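Local coordinates for protein acetyl xylan esterase (Geobacillus stearothermophilus, PDB 5BN1) that removes acetyl side groups from the xylose units of xylan and xylo-oligosaccharides, working as a donut-shaped homooctamer of the GDSL esterase family, at residues Gly90-Asp93 and Val94-Gln97. The protein carries 1 engineered substitution. Residues are numbered along the deposited sequence; the frame is centred on the assembly and turned at random.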
loop_
_atom_site.group_PDB
_atom_site.type_symbol
_atom_site.label_atom_id
_atom_site.label_comp_id
_atom_site.label_asym_id
_atom_site.label_seq_id
_atom_site.Cartn_x
_atom_site.Cartn_y
_atom_site.Cartn_z
ATOM N N GLY A 90 -32.064 6.829 12.455
ATOM C CA GLY A 90 -33.019 5.710 12.769
ATOM C C GLY A 90 -32.753 4.426 12.048
ATOM O O GLY A 90 -33.162 3.393 12.497
ATOM N N ILE A 91 -32.074 4.485 10.873
ATOM C CA ILE A 91 -31.785 3.242 10.208
ATOM C C ILE A 91 -31.045 2.249 11.090
ATOM O O ILE A 91 -31.429 1.088 11.152
ATOM C CB ILE A 91 -31.028 3.483 8.902
ATOM C CG1 ILE A 91 -31.953 4.077 7.856
ATOM C CG2 ILE A 91 -30.455 2.143 8.344
ATOM C CD1 ILE A 91 -31.303 4.586 6.580
ATOM N N ASN A 92 -30.002 2.687 11.788
ATOM C CA ASN A 92 -29.187 1.809 12.592
ATOM C C ASN A 92 -29.917 1.423 13.893
ATOM O O ASN A 92 -29.839 0.304 14.363
ATOM C CB ASN A 92 -27.864 2.365 12.861
ATOM C CG ASN A 92 -27.040 2.440 11.593
ATOM O OD1 ASN A 92 -26.893 1.389 10.920
ATOM N ND2 ASN A 92 -26.451 3.512 11.318
ATOM N N ASP A 93 -30.665 2.409 14.441
ATOM C CA ASP A 93 -31.480 2.199 15.630
ATOM C C ASP A 93 -32.352 0.987 15.467
ATOM O O ASP A 93 -32.554 0.198 16.417
ATOM C CB ASP A 93 -32.287 3.450 15.880
ATOM C CG ASP A 93 -31.471 4.707 15.890
ATOM O OD1 ASP A 93 -30.802 5.054 14.828
ATOM O OD2 ASP A 93 -31.394 5.467 16.900
ATOM N N VAL A 94 -32.935 0.807 14.289
ATOM C CA VAL A 94 -33.746 -0.266 13.850
ATOM C C VAL A 94 -32.881 -1.476 13.452
ATOM O O VAL A 94 -33.149 -2.596 13.843
ATOM C CB VAL A 94 -34.676 0.160 12.728
ATOM C CG1 VAL A 94 -35.427 -0.984 12.186
ATOM C CG2 VAL A 94 -35.652 1.255 13.251
ATOM N N TRP A 95 -31.976 -1.238 12.512
ATOM C CA TRP A 95 -31.265 -2.376 11.858
ATOM C C TRP A 95 -30.626 -3.286 12.868
ATOM O O TRP A 95 -30.684 -4.496 12.694
ATOM C CB TRP A 95 -30.241 -1.826 10.892
ATOM C CG TRP A 95 -29.828 -2.749 9.769
ATOM C CD1 TRP A 95 -30.372 -3.935 9.409
ATOM C CD2 TRP A 95 -28.946 -2.358 8.699
ATOM N NE1 TRP A 95 -29.777 -4.404 8.235
ATOM C CE2 TRP A 95 -28.908 -3.443 7.782
ATOM C CE3 TRP A 95 -28.133 -1.271 8.514
ATOM C CZ2 TRP A 95 -28.140 -3.344 6.593
ATOM C CZ3 TRP A 95 -27.328 -1.208 7.394
ATOM C CH2 TRP A 95 -27.368 -2.262 6.458
ATOM N N ARG A 96 -29.976 -2.731 13.875
ATOM C CA ARG A 96 -29.363 -3.563 14.904
ATOM C C ARG A 96 -30.239 -4.589 15.534
ATOM O O ARG A 96 -29.832 -5.687 15.948
ATOM C CB ARG A 96 -28.590 -2.737 15.921
ATOM C CG ARG A 96 -27.457 -1.906 15.426
ATOM C CD ARG A 96 -26.261 -2.683 14.870
ATOM N NE ARG A 96 -26.507 -3.006 13.464
ATOM C CZ ARG A 96 -26.385 -2.160 12.454
ATOM N NH1 ARG A 96 -26.652 -2.589 11.202
ATOM N NH2 ARG A 96 -26.109 -0.868 12.627
ATOM N N GLN A 97 -31.522 -4.223 15.706
ATOM C CA GLN A 97 -32.510 -5.111 16.261
ATOM C C GLN A 97 -32.719 -6.400 15.468
ATOM O O GLN A 97 -33.186 -7.410 15.929
ATOM C CB GLN A 97 -33.873 -4.423 16.481
ATOM C CG GLN A 97 -33.784 -3.163 17.306
ATOM C CD GLN A 97 -35.060 -2.404 17.448
ATOM O OE1 GLN A 97 -36.146 -3.049 17.704
ATOM N NE2 GLN A 97 -35.007 -1.098 17.349
HETATM O O HOH W 1 -24.872 -0.050 9.707
#
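The W95 indole has N92 OD1 at its edge, close to the ring plane and 3.8 Å from CE3, while R96 NH1 sits 3.0 Å above one face, shifted toward the rim. The N92 amide lies off the ring edge, its plane only 11° from that of the indole. I91 CG2 approaches the same CE3 obliquely. The guanidinium of R96 has the backbone O of N92 over one of its faces and meets the side chain of N92 through NH2, which donates to OD1 at 2.9 Å. That bond is bent: NH2 stands above the amide carbonyl plane, 44° out of it, rather than on a lone pair. A chain bent at chi2 and chi3 carries the guanidinium back alongside N92, and NH1 forms a salt bridge with D99 OD2. Water 1 gives N92 OD1 a second donor at 2.8 Å. The backbone of the first turn of helix 91-99 is closed by V94 N to G90 O, W95 N to I91 O and R96 N to N92 O, with G90 as N-cap. Further round, Q97 NE2 reaches back to D93 O at 2.9 Å, almost straight and in its own amide plane; Y154 also bonds this NE2.

N92 is an inferred transition-state stabiliser of this SGNH hydrolase, its side chain about 4 Å from that of G63, the other one. Cut back to an alanine, R96 would probably leave OD1 without its guanidinium donor, the amide freer to turn and D99 without its salt-bridge partner. W95, near H194 of the inferred charge relay, also stacks on W190 of a neighbouring subunit. Gripped at OD1 by R96 and water and at ND2 by N64 O, the amide is probably held against rotation, consistent with a role in the oxyanion hole.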